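Local coordinates for protein esterase Rv0045c (Mycobacterium tuberculosis, PDB 6WYN) that hydrolyses carboxylic esters, preferring short straight-chain alkyl esters, and probably takes part in ester and lipid metabolism, at residues A[235-240]-A[246-251]; A[65-70]-A[111-116]; A[160-165]-A[267-272]; A[181-186]-A[289-294]. All blocks are in the same frame, centred on the assembly; numbering follows the deposited sequence.

Contact 1 (A[235-240]-A[246-251])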
loop_
_atom_site.group_PDB
_atom_site.type_symbol
_atom_site.label_atom_id
_atom_site.label_comp_id
_atom_site.label_asym_id
_atom_site.label_seq_id
_atom_site.Cartn_x
_atom_site.Cartn_y
_atom_site.Cartn_z
ATOM N N PHE A 235 -14.567 4.207 5.025
ATOM C CA PHE A 235 -15.308 2.948 5.288
ATOM C C PHE A 235 -14.350 1.744 5.485
ATOM O O PHE A 235 -14.379 1.064 6.527
ATOM C CB PHE A 235 -16.248 2.712 4.122
ATOM C CG PHE A 235 -16.947 1.390 4.187
ATOM C CD1 PHE A 235 -17.752 1.082 5.274
ATOM C CD2 PHE A 235 -16.773 0.454 3.184
ATOM C CE1 PHE A 235 -18.401 -0.142 5.338
ATOM C CE2 PHE A 235 -17.417 -0.773 3.255
ATOM C CZ PHE A 235 -18.231 -1.061 4.324
ATOM N N HIS A 236 -13.449 1.499 4.543
ATOM C CA HIS A 236 -12.498 0.348 4.587
ATOM C C HIS A 236 -11.457 0.532 5.700
ATOM O O HIS A 236 -10.942 -0.466 6.218
ATOM C CB HIS A 236 -11.811 0.165 3.242
ATOM C CG HIS A 236 -12.746 -0.244 2.178
ATOM N ND1 HIS A 236 -13.705 -1.201 2.398
ATOM C CD2 HIS A 236 -12.880 0.189 0.901
ATOM C CE1 HIS A 236 -14.348 -1.407 1.271
ATOM N NE2 HIS A 236 -13.907 -0.532 0.345
ATOM N N ASN A 237 -11.122 1.775 6.036
ATOM C CA ASN A 237 -9.973 2.053 6.925
ATOM C C ASN A 237 -10.441 2.252 8.361
ATOM O O ASN A 237 -9.598 2.595 9.219
ATOM C CB ASN A 237 -9.171 3.246 6.453
ATOM C CG ASN A 237 -7.686 3.073 6.641
ATOM O OD1 ASN A 237 -7.187 1.956 6.865
ATOM N ND2 ASN A 237 -6.954 4.167 6.489
ATOM N N SER A 238 -11.718 2.065 8.604
ATOM C CA SER A 238 -12.350 2.355 9.909
ATOM C C SER A 238 -13.309 1.223 10.335
ATOM O O SER A 238 -13.685 0.403 9.478
ATOM C CB SER A 238 -13.032 3.703 9.859
ATOM O OG SER A 238 -14.278 3.664 9.209
ATOM N N ARG A 239 -13.733 1.219 11.602
ATOM C CA ARG A 239 -14.824 0.321 12.085
ATOM C C ARG A 239 -15.602 0.948 13.243
ATOM O O ARG A 239 -14.979 1.699 14.031
ATOM C CB ARG A 239 -14.248 -1.014 12.557
ATOM C CG ARG A 239 -13.405 -0.921 13.821
ATOM C CD ARG A 239 -12.437 -2.097 13.907
ATOM N NE ARG A 239 -11.673 -2.072 15.140
ATOM C CZ ARG A 239 -12.160 -2.360 16.358
ATOM N NH1 ARG A 239 -11.364 -2.307 17.409
ATOM N NH2 ARG A 239 -13.427 -2.705 16.529
ATOM N N ARG A 240 -16.876 0.564 13.379
ATOM C CA ARG A 240 -17.774 1.027 14.471
ATOM C C ARG A 240 -17.602 0.137 15.712
ATOM O O ARG A 240 -17.685 -1.086 15.562
ATOM C CB ARG A 240 -19.236 1.014 14.021
ATOM C CG ARG A 240 -20.126 1.868 14.913
ATOM C CD ARG A 240 -21.589 1.487 14.934
ATOM N NE ARG A 240 -22.309 2.577 15.580
ATOM C CZ ARG A 240 -23.166 3.414 14.990
ATOM N NH1 ARG A 240 -23.481 3.283 13.711
ATOM N NH2 ARG A 240 -23.725 4.380 15.701
ATOM N N TRP A 246 -16.491 5.335 16.518
ATOM C CA TRP A 246 -15.657 4.781 15.420
ATOM C C TRP A 246 -14.165 4.925 15.717
ATOM O O TRP A 246 -13.782 5.906 16.377
ATOM C CB TRP A 246 -16.000 5.463 14.108
ATOM C CG TRP A 246 -17.442 5.355 13.772
ATOM C CD1 TRP A 246 -18.496 5.954 14.400
ATOM C CD2 TRP A 246 -17.992 4.553 12.724
ATOM N NE1 TRP A 246 -19.669 5.614 13.779
ATOM C CE2 TRP A 246 -19.392 4.747 12.754
ATOM C CE3 TRP A 246 -17.437 3.712 11.757
ATOM C CZ2 TRP A 246 -20.238 4.143 11.822
ATOM C CZ3 TRP A 246 -18.272 3.105 10.849
ATOM C CH2 TRP A 246 -19.653 3.315 10.883
ATOM N N VAL A 247 -13.358 3.999 15.175
ATOM C CA VAL A 247 -11.869 4.000 15.291
ATOM C C VAL A 247 -11.234 3.646 13.933
ATOM O O VAL A 247 -11.938 3.011 13.073
ATOM C CB VAL A 247 -11.461 3.020 16.407
ATOM C CG1 VAL A 247 -9.951 2.854 16.502
ATOM C CG2 VAL A 247 -12.058 3.469 17.748
ATOM N N TRP A 248 -9.993 4.072 13.719
ATOM C CA TRP A 248 -9.143 3.639 12.576
ATOM C C TRP A 248 -8.758 2.168 12.757
ATOM O O TRP A 248 -8.468 1.732 13.897
ATOM C CB TRP A 248 -7.894 4.511 12.412
ATOM C CG TRP A 248 -8.167 5.958 12.084
ATOM C CD1 TRP A 248 -7.870 7.045 12.865
ATOM C CD2 TRP A 248 -8.749 6.496 10.869
ATOM N NE1 TRP A 248 -8.222 8.204 12.216
ATOM C CE2 TRP A 248 -8.781 7.903 11.005
ATOM C CE3 TRP A 248 -9.241 5.936 9.679
ATOM C CZ2 TRP A 248 -9.279 8.747 10.006
ATOM C CZ3 TRP A 248 -9.736 6.768 8.698
ATOM C CH2 TRP A 248 -9.756 8.159 8.860
ATOM N N ARG A 249 -8.671 1.451 11.644
ATOM C CA ARG A 249 -8.218 0.039 11.610
ATOM C C ARG A 249 -6.703 0.011 11.793
ATOM O O ARG A 249 -6.169 -1.040 12.261
ATOM C CB ARG A 249 -8.677 -0.653 10.319
ATOM C CG ARG A 249 -10.122 -1.113 10.311
ATOM C CD ARG A 249 -10.388 -2.109 9.165
ATOM N NE ARG A 249 -11.806 -2.294 9.047
ATOM C CZ ARG A 249 -12.525 -3.141 9.770
ATOM N NH1 ARG A 249 -11.944 -3.913 10.676
ATOM N NH2 ARG A 249 -13.825 -3.181 9.589
ATOM N N TYR A 250 -5.978 1.081 11.449
ATOM C CA TYR A 250 -4.501 1.010 11.517
ATOM C C TYR A 250 -4.005 1.490 12.890
ATOM O O TYR A 250 -4.627 2.310 13.539
ATOM C CB TYR A 250 -3.795 1.856 10.451
ATOM C CG TYR A 250 -4.181 3.314 10.418
ATOM C CD1 TYR A 250 -3.543 4.267 11.211
ATOM C CD2 TYR A 250 -5.220 3.730 9.613
ATOM C CE1 TYR A 250 -3.902 5.614 11.151
ATOM C CE2 TYR A 250 -5.593 5.064 9.534
ATOM C CZ TYR A 250 -4.916 6.010 10.292
ATOM O OH TYR A 250 -5.340 7.300 10.203
ATOM N N ASP A 251 -2.862 0.968 13.269
ATOM C CA ASP A 251 -2.140 1.296 14.512
ATOM C C ASP A 251 -1.328 2.533 14.163
ATOM O O ASP A 251 -0.613 2.499 13.089
ATOM C CB ASP A 251 -1.237 0.134 14.932
ATOM C CG ASP A 251 -0.595 0.261 16.323
ATOM O OD1 ASP A 251 -0.964 1.157 17.058
ATOM O OD2 ASP A 251 0.319 -0.490 16.596
HETATM O O HOH W 1 -14.228 -1.648 6.946
HETATM O O HOH W 2 -8.866 -0.710 15.042
#

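Contact 2 (A[65-70]-A[111-116])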
loop_
_atom_site.group_PDB
_atom_site.type_symbol
_atom_site.label_atom_id
_atom_site.label_comp_id
_atom_site.label_asym_id
_atom_site.label_seq_id
_atom_site.Cartn_x
_atom_site.Cartn_y
_atom_site.Cartn_z
ATOM N N VAL A 65 -13.612 -12.148 -5.196
ATOM C CA VAL A 65 -12.626 -11.710 -4.178
ATOM C C VAL A 65 -13.047 -12.307 -2.832
ATOM O O VAL A 65 -14.239 -12.383 -2.559
ATOM C CB VAL A 65 -12.466 -10.170 -4.175
ATOM C CG1 VAL A 65 -13.803 -9.454 -4.012
ATOM C CG2 VAL A 65 -11.471 -9.686 -3.098
ATOM N N GLU A 66 -12.074 -12.666 -1.995
ATOM C CA GLU A 66 -12.352 -13.097 -0.615
ATOM C C GLU A 66 -11.167 -12.693 0.251
ATOM O O GLU A 66 -10.051 -12.512 -0.288
ATOM C CB GLU A 66 -12.629 -14.611 -0.584
ATOM C CG GLU A 66 -11.493 -15.471 -1.069
ATOM C CD GLU A 66 -11.790 -16.974 -1.037
ATOM O OE1 GLU A 66 -12.967 -17.345 -0.931
ATOM O OE2 GLU A 66 -10.862 -17.764 -1.096
ATOM N N ARG A 67 -11.413 -12.543 1.535
ATOM C CA ARG A 67 -10.369 -12.299 2.536
ATOM C C ARG A 67 -9.712 -13.643 2.877
ATOM O O ARG A 67 -10.425 -14.677 3.027
ATOM C CB ARG A 67 -10.962 -11.611 3.761
ATOM C CG ARG A 67 -9.903 -11.168 4.744
ATOM C CD ARG A 67 -10.406 -10.110 5.682
ATOM N NE ARG A 67 -10.559 -8.802 5.023
ATOM C CZ ARG A 67 -9.572 -7.935 4.738
ATOM N NH1 ARG A 67 -9.875 -6.763 4.193
ATOM N NH2 ARG A 67 -8.309 -8.187 5.054
ATOM N N VAL A 68 -8.384 -13.649 2.947
ATOM C CA VAL A 68 -7.603 -14.825 3.415
ATOM C C VAL A 68 -6.739 -14.398 4.618
ATOM O O VAL A 68 -6.522 -13.163 4.846
ATOM C CB VAL A 68 -6.801 -15.496 2.288
ATOM C CG1 VAL A 68 -7.689 -16.034 1.174
ATOM C CG2 VAL A 68 -5.753 -14.578 1.694
ATOM N N GLN A 69 -6.304 -15.383 5.413
ATOM C CA GLN A 69 -5.450 -15.108 6.590
ATOM C C GLN A 69 -4.483 -16.269 6.778
ATOM O O GLN A 69 -4.908 -17.467 6.618
ATOM C CB GLN A 69 -6.312 -14.840 7.804
ATOM C CG GLN A 69 -5.488 -14.562 9.071
ATOM C CD GLN A 69 -6.328 -14.526 10.317
ATOM O OE1 GLN A 69 -7.536 -14.540 10.234
ATOM N NE2 GLN A 69 -5.710 -14.604 11.491
ATOM N N ALA A 70 -3.229 -15.945 7.104
ATOM C CA ALA A 70 -2.271 -16.929 7.649
ATOM C C ALA A 70 -1.609 -16.290 8.850
ATOM O O ALA A 70 -0.712 -15.440 8.639
ATOM C CB ALA A 70 -1.262 -17.366 6.639
ATOM N N ALA A 111 -3.738 -8.643 -2.474
ATOM C CA ALA A 111 -3.523 -7.344 -1.819
ATOM C C ALA A 111 -3.423 -7.592 -0.311
ATOM O O ALA A 111 -4.402 -7.955 0.338
ATOM C CB ALA A 111 -4.612 -6.380 -2.217
ATOM N N VAL A 112 -2.214 -7.403 0.182
ATOM C CA VAL A 112 -1.964 -7.787 1.584
ATOM C C VAL A 112 -2.158 -6.640 2.557
ATOM O O VAL A 112 -1.836 -5.529 2.196
ATOM C CB VAL A 112 -0.531 -8.325 1.712
ATOM C CG1 VAL A 112 -0.271 -8.801 3.109
ATOM C CG2 VAL A 112 -0.250 -9.436 0.716
ATOM N N ASP A 113 -2.712 -6.937 3.728
ATOM C CA ASP A 113 -2.711 -5.967 4.850
ATOM C C ASP A 113 -1.357 -6.077 5.563
ATOM O O ASP A 113 -1.031 -7.156 6.029
ATOM C CB ASP A 113 -3.851 -6.191 5.837
ATOM C CG ASP A 113 -5.254 -5.828 5.349
ATOM O OD1 ASP A 113 -5.367 -4.882 4.532
ATOM O OD2 ASP A 113 -6.249 -6.487 5.803
ATOM N N LEU A 114 -0.555 -5.014 5.541
ATOM C CA LEU A 114 0.720 -4.955 6.253
ATOM C C LEU A 114 0.423 -5.125 7.746
ATOM O O LEU A 114 -0.607 -4.707 8.229
ATOM C CB LEU A 114 1.430 -3.624 5.986
ATOM C CG LEU A 114 1.945 -3.382 4.563
ATOM C CD1 LEU A 114 2.640 -2.053 4.559
ATOM C CD2 LEU A 114 2.860 -4.501 4.050
ATOM N N PRO A 115 1.368 -5.680 8.533
ATOM C CA PRO A 115 1.264 -5.639 9.988
ATOM C C PRO A 115 0.814 -4.253 10.431
ATOM O O PRO A 115 1.237 -3.194 9.896
ATOM C CB PRO A 115 2.675 -5.993 10.438
ATOM C CG PRO A 115 3.157 -6.887 9.363
ATOM C CD PRO A 115 2.582 -6.346 8.064
ATOM N N GLY A 116 -0.069 -4.240 11.394
ATOM C CA GLY A 116 -0.558 -3.007 12.002
ATOM C C GLY A 116 -1.642 -2.333 11.208
ATOM O O GLY A 116 -1.997 -1.212 11.552
HETATM O O HOH W 3 -8.019 -4.463 4.049
#

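Contact 3 (A[160-165]-A[267-272])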
loop_
_atom_site.group_PDB
_atom_site.type_symbol
_atom_site.label_atom_id
_atom_site.label_comp_id
_atom_site.label_asym_id
_atom_site.label_seq_id
_atom_site.Cartn_x
_atom_site.Cartn_y
_atom_site.Cartn_z
ATOM N N THR A 160 8.925 -2.436 1.742
ATOM C CA THR A 160 8.663 -3.848 2.142
ATOM C C THR A 160 8.991 -4.745 0.952
ATOM O O THR A 160 9.670 -5.752 1.131
ATOM C CB THR A 160 7.250 -4.026 2.708
ATOM O OG1 THR A 160 7.174 -3.121 3.805
ATOM C CG2 THR A 160 6.981 -5.435 3.178
ATOM N N ALA A 161 8.583 -4.340 -0.249
ATOM C CA ALA A 161 8.818 -5.111 -1.477
ATOM C C ALA A 161 10.310 -5.229 -1.743
ATOM O O ALA A 161 10.739 -6.296 -2.174
ATOM C CB ALA A 161 8.121 -4.498 -2.655
ATOM N N ILE A 162 11.059 -4.160 -1.555
ATOM C CA ILE A 162 12.520 -4.212 -1.761
ATOM C C ILE A 162 13.093 -5.299 -0.842
ATOM O O ILE A 162 13.833 -6.127 -1.337
ATOM C CB ILE A 162 13.167 -2.843 -1.508
ATOM C CG1 ILE A 162 12.847 -1.882 -2.648
ATOM C CG2 ILE A 162 14.676 -3.029 -1.326
ATOM C CD1 ILE A 162 13.169 -0.447 -2.349
ATOM N N ARG A 163 12.760 -5.268 0.444
ATOM C CA ARG A 163 13.305 -6.239 1.419
ATOM C C ARG A 163 12.887 -7.659 1.019
ATOM O O ARG A 163 13.774 -8.553 0.921
ATOM C CB ARG A 163 12.921 -5.866 2.842
ATOM C CG ARG A 163 13.649 -6.739 3.861
ATOM C CD ARG A 163 15.127 -7.050 3.569
ATOM N NE ARG A 163 15.678 -8.020 4.501
ATOM C CZ ARG A 163 16.915 -8.523 4.468
ATOM N NH1 ARG A 163 17.287 -9.411 5.380
ATOM N NH2 ARG A 163 17.778 -8.145 3.538
ATOM N N LEU A 164 11.629 -7.863 0.625
ATOM C CA LEU A 164 11.196 -9.187 0.113
ATOM C C LEU A 164 12.063 -9.617 -1.070
ATOM O O LEU A 164 12.470 -10.804 -1.127
ATOM C CB LEU A 164 9.730 -9.147 -0.303
ATOM C CG LEU A 164 8.736 -9.117 0.849
ATOM C CD1 LEU A 164 7.340 -8.753 0.343
ATOM C CD2 LEU A 164 8.703 -10.484 1.558
ATOM N N ALA A 165 12.278 -8.746 -2.053
ATOM C CA ALA A 165 13.035 -9.103 -3.282
ATOM C C ALA A 165 14.444 -9.578 -2.904
ATOM O O ALA A 165 15.016 -10.404 -3.626
ATOM C CB ALA A 165 13.118 -7.915 -4.212
ATOM N N ASP A 267 21.280 -2.663 -3.813
ATOM C CA ASP A 267 22.553 -2.999 -4.505
ATOM C C ASP A 267 22.565 -4.480 -4.886
ATOM O O ASP A 267 23.046 -4.776 -6.006
ATOM C CB ASP A 267 23.789 -2.705 -3.651
ATOM C CG ASP A 267 24.054 -1.236 -3.425
ATOM O OD1 ASP A 267 23.491 -0.448 -4.155
ATOM O OD2 ASP A 267 24.770 -0.898 -2.469
ATOM N N ALA A 268 21.987 -5.360 -4.057
ATOM C CA ALA A 268 22.026 -6.832 -4.245
ATOM C C ALA A 268 20.870 -7.367 -5.105
ATOM O O ALA A 268 21.084 -8.395 -5.740
ATOM C CB ALA A 268 22.032 -7.514 -2.898
ATOM N N LEU A 269 19.670 -6.774 -5.076
ATOM C CA LEU A 269 18.461 -7.298 -5.805
ATOM C C LEU A 269 18.832 -7.544 -7.254
ATOM O O LEU A 269 19.406 -6.597 -7.811
ATOM C CB LEU A 269 17.358 -6.230 -5.915
ATOM C CG LEU A 269 16.779 -5.765 -4.604
ATOM C CD1 LEU A 269 15.698 -4.752 -4.831
ATOM C CD2 LEU A 269 16.289 -6.973 -3.843
ATOM N N SER A 270 18.333 -8.598 -7.894
ATOM C CA SER A 270 18.345 -8.663 -9.385
ATOM C C SER A 270 16.975 -8.292 -9.984
ATOM O O SER A 270 16.914 -8.031 -11.163
ATOM C CB SER A 270 18.804 -10.003 -9.881
ATOM O OG SER A 270 17.976 -10.992 -9.323
ATOM N N ALA A 271 15.887 -8.246 -9.226
ATOM C CA ALA A 271 14.579 -7.862 -9.813
ATOM C C ALA A 271 14.668 -6.459 -10.422
ATOM O O ALA A 271 15.095 -5.528 -9.759
ATOM C CB ALA A 271 13.534 -7.904 -8.739
ATOM N N PRO A 272 14.274 -6.249 -11.685
ATOM C CA PRO A 272 14.106 -4.903 -12.224
ATOM C C PRO A 272 13.136 -4.056 -11.397
ATOM O O PRO A 272 12.177 -4.572 -10.848
ATOM C CB PRO A 272 13.533 -5.151 -13.633
ATOM C CG PRO A 272 14.083 -6.535 -13.987
ATOM C CD PRO A 272 13.971 -7.284 -12.675
HETATM O O HOH W 4 15.609 -10.029 -6.630
#

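Contact 4 (A[181-186]-A[289-294])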
loop_
_atom_site.group_PDB
_atom_site.type_symbol
_atom_site.label_atom_id
_atom_site.label_comp_id
_atom_site.label_asym_id
_atom_site.label_seq_id
_atom_site.Cartn_x
_atom_site.Cartn_y
_atom_site.Cartn_z
ATOM N N THR A 181 11.303 5.931 -2.473
ATOM C CA THR A 181 12.648 5.291 -2.473
ATOM C C THR A 181 13.069 5.167 -1.001
ATOM O O THR A 181 12.489 5.819 -0.141
ATOM C CB THR A 181 13.676 6.112 -3.272
ATOM O OG1 THR A 181 14.064 7.198 -2.422
ATOM C CG2 THR A 181 13.145 6.663 -4.584
ATOM N N PRO A 182 14.123 4.402 -0.659
ATOM C CA PRO A 182 14.599 4.368 0.727
ATOM C C PRO A 182 14.850 5.771 1.280
ATOM O O PRO A 182 14.336 6.110 2.347
ATOM C CB PRO A 182 15.870 3.562 0.608
ATOM C CG PRO A 182 15.541 2.618 -0.513
ATOM C CD PRO A 182 14.885 3.508 -1.550
ATOM N N SER A 183 15.560 6.615 0.514
ATOM C CA SER A 183 15.889 7.996 0.961
ATOM C C SER A 183 14.611 8.800 1.215
ATOM O O SER A 183 14.551 9.563 2.196
ATOM C CB SER A 183 16.812 8.681 -0.022
ATOM O OG SER A 183 17.990 7.908 -0.198
ATOM N N ALA A 184 13.605 8.676 0.345
ATOM C CA ALA A 184 12.389 9.511 0.436
ATOM C C ALA A 184 11.619 9.166 1.710
ATOM O O ALA A 184 11.151 10.079 2.429
ATOM C CB ALA A 184 11.554 9.308 -0.811
ATOM N N LEU A 185 11.447 7.891 2.011
ATOM C CA LEU A 185 10.696 7.541 3.245
ATOM C C LEU A 185 11.546 7.907 4.476
ATOM O O LEU A 185 10.977 8.344 5.443
ATOM C CB LEU A 185 10.312 6.052 3.245
ATOM C CG LEU A 185 9.276 5.668 4.313
ATOM C CD1 LEU A 185 8.145 6.660 4.401
ATOM C CD2 LEU A 185 8.685 4.287 4.031
ATOM N N GLN A 186 12.855 7.724 4.444
ATOM C CA GLN A 186 13.746 8.170 5.558
ATOM C C GLN A 186 13.488 9.656 5.848
ATOM O O GLN A 186 13.303 10.032 7.010
ATOM C CB GLN A 186 15.208 7.924 5.197
ATOM C CG GLN A 186 16.180 8.151 6.354
ATOM C CD GLN A 186 17.536 7.574 6.020
ATOM O OE1 GLN A 186 18.077 7.762 4.933
ATOM N NE2 GLN A 186 18.095 6.839 6.953
ATOM N N THR A 289 15.429 9.908 -7.429
ATOM C CA THR A 289 15.241 9.035 -8.603
ATOM C C THR A 289 16.590 8.681 -9.178
ATOM O O THR A 289 16.820 7.506 -9.513
ATOM C CB THR A 289 14.349 9.685 -9.666
ATOM O OG1 THR A 289 13.152 10.159 -9.064
ATOM C CG2 THR A 289 14.058 8.696 -10.760
ATOM N N ALA A 290 17.492 9.663 -9.298
ATOM C CA ALA A 290 18.851 9.379 -9.801
ATOM C C ALA A 290 19.577 8.412 -8.862
ATOM O O ALA A 290 20.336 7.551 -9.350
ATOM C CB ALA A 290 19.618 10.686 -9.962
ATOM N N GLU A 291 19.444 8.587 -7.560
ATOM C CA GLU A 291 20.120 7.684 -6.564
ATOM C C GLU A 291 19.608 6.258 -6.777
ATOM O O GLU A 291 20.391 5.290 -6.853
ATOM C CB GLU A 291 19.880 8.228 -5.147
ATOM C CG GLU A 291 20.410 7.327 -4.029
ATOM C CD GLU A 291 20.099 7.810 -2.636
ATOM O OE1 GLU A 291 20.964 7.579 -1.735
ATOM O OE2 GLU A 291 19.045 8.487 -2.450
ATOM N N LEU A 292 18.314 6.119 -6.993
ATOM C CA LEU A 292 17.725 4.781 -7.222
ATOM C C LEU A 292 18.281 4.193 -8.518
ATOM O O LEU A 292 18.659 2.987 -8.536
ATOM C CB LEU A 292 16.209 4.906 -7.265
ATOM C CG LEU A 292 15.456 3.616 -7.541
ATOM C CD1 LEU A 292 15.793 2.565 -6.509
ATOM C CD2 LEU A 292 13.973 3.889 -7.558
ATOM N N HIS A 293 18.417 5.004 -9.565
ATOM C CA HIS A 293 18.968 4.526 -10.853
ATOM C C HIS A 293 20.395 4.017 -10.628
ATOM O O HIS A 293 20.733 2.959 -11.149
ATOM C CB HIS A 293 18.931 5.607 -11.966
ATOM C CG HIS A 293 19.748 5.149 -13.125
ATOM N ND1 HIS A 293 21.078 5.525 -13.284
ATOM C CD2 HIS A 293 19.496 4.220 -14.071
ATOM C CE1 HIS A 293 21.594 4.867 -14.306
ATOM N NE2 HIS A 293 20.633 4.059 -14.812
ATOM N N ARG A 294 21.210 4.775 -9.906
ATOM C CA ARG A 294 22.656 4.454 -9.748
ATOM C C ARG A 294 22.828 3.163 -8.934
ATOM O O ARG A 294 23.680 2.346 -9.313
ATOM C CB ARG A 294 23.383 5.641 -9.111
ATOM C CG ARG A 294 23.600 6.803 -10.080
ATOM C CD ARG A 294 24.654 7.815 -9.615
ATOM N NE ARG A 294 24.278 8.263 -8.283
ATOM C CZ ARG A 294 23.470 9.288 -8.025
ATOM N NH1 ARG A 294 23.013 10.023 -9.035
ATOM N NH2 ARG A 294 23.141 9.573 -6.769
HETATM O O HOH W 5 16.451 7.622 -3.577
#

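Contact 1 (A[235-240]-A[246-251])
The backbone oxygen of N237 takes one hydrogen bond and lies at an indole edge. R249 N donates to N237 O at 2.8 Å in an almost straight bond (173°), while W248 CE3 is 3.4 Å from N237 O. This junction closes the base of a two-stranded antiparallel beta hairpin, 238-240 with 246-248, which follows helix 227-237 in the chain. Inside it R239 and V247 form the hydrogen-bonded pair: R239 N to V247 O is 2.9 Å and V247 N to R239 O is 3.0 Å. On the face carrying R240 and W246, the aliphatic part of the arginine lies over the indole. R240 CB stands 3.7 Å from the centroid of the W246 six-membered ring and 1° off its normal, a CH-pi contact. M214 of helix 211-221 also touches W246. Beyond strand 246-248, the N237 amide meets the edge of the Y250 ring, while its ND2 and OD1 bond to G92 and N94, close to the selectivity residue G91. R249 runs back extended past the hairpin, with R239 CB over one face of its guanidinium; water 1 accepts from R249 NH2 at 3.1 Å and donates to F235 O at 2.7 Å.

Contact 2 (A[65-70]-A[111-116])
The guanidinium of R67 and the carboxylate of D113 meet edge on, their planes only 16° apart. D113 OD2 sits near the guanidinium edge, and water 3 lies in the guanidinium plane. A salt bridge runs from R67 NH2 to the syn side of D113 OD2 at 2.8 Å, bent to 137° at the hydrogen, with OD2 tilted from the guanidinium plane and the nitrogen out of the carboxylate plane. Water 3 adds a second route, accepting from R67 NH1 at 3.0 Å and donating to D113 OD1 at 2.7 Å. The bridge spans three strands at the edge of the central mixed sheet of the alpha/beta hydrolase fold: strand 73-78 runs between edge strand 65-70 and strand 109-112, and D113 lies in the segment that carries on from the latter. A bend at chi3 (-73°) turns the R67 guanidinium toward the aspartate. S74 OG of the intervening strand bonds to R67 NH2, and E45 forms a salt bridge with R67 NH1. The carboxylate has further partners: A95 N donates to D113 OD1 and H119 N to D113 OD2. With two backbone amides, an arginine and a water directed at it, the D113 carboxylate is probably kept ionised.

Contact 3 (A[160-165]-A[267-272])
L269 turns its CG away from its own carbonyl carbon (chi1 -63°), sending both methyls toward A165 and I162, and I162 answers with CG2, which its chi1 of -73° sets anti to the backbone N. The contact packs two parts of the alpha/beta hydrolase fold: helix 156-167, which follows S155, the probable nucleophile, and the turn that leads from helix 260-268 into strand 273-278. L269 is the first residue to leave that helix. Its CD2 presses against A165, at 3.3 Å from A165 CB, tighter than usual van der Waals contact. The same methyl reaches the backbone of the helix, 3.6 Å from I162 O. The other branch meets isoleucine more loosely, L269 CD1 lying 4.0 Å from I162 CG2 where the two side chains cross at about a right angle. L175 of strand 174-178 touches both A165 and L269, giving the pair a common neighbour in the central sheet. Further along the helix surface, R163 makes a salt bridge to D265, a second tie to helix 260-268. Across the segments the polar link is a water: water 4 donates to A165 O at 3.1 Å and accepts from A271 N at 3.2 Å.

Contact 4 (A[181-186]-A[289-294])
S183 and E291 reach for each other between helices 182-200 and 286-295, and the hydroxyl comes at the carboxylate from above its plane, 38° out of it. S183 OG donates to E291 OE2 at 2.6 Å, a short bond. The glutamate spans the gap because its chain is extended, with CG anti to the backbone N (chi1 175°). S183 OG also has a weak hydrogen bond from W263 NE1, and the same tryptophan touches E291, so helix 260-268 borders this polar pair. Beside it, T181 and L292 slant past each other and meet by their methyls, T181 CG2 being 4.2 Å from L292 CD2. While that methyl packs, the hydroxyl of T181 serves two partners. It donates to water 5 at 2.7 Å from T181 OG1, and the water passes a bond on to E291 OE2 at 3.0 Å, giving that oxygen a second donor. T181 OG1 also accepts from A184 N at 3.2 Å. T181 sits at the N-cap position of helix 182-200, and this is its capping bond: the side chain satisfies an amide in the first turn, just after D179, the probable acid of the catalytic triad, which follows strand 174-178 of the alpha/beta hydrolase fold.

In the fold
From the N terminus, contact 2 comes first: its loop opens on edge strand 65-70 and closes at 111-116, past strand 109-112. Contact 3 then opens on helix 156-167 and contact 4 on the start of helix 182-200. Contact 1, the 238-248 hairpin, closes locally and is nested inside both. Contact 3 closes at 267-272 and contact 4 at 289-294, so these two loops cross; they touch where I162 CD1 meets P182 CG at 4.3 Å. Contact 1 lies on the opposite side of the chain's centre from contacts 3 and 4, and meets contact 2 through a probable hydrogen bond, D251 N to G116 O, joining the chain leaving the hairpin to the loop after strand 109-112.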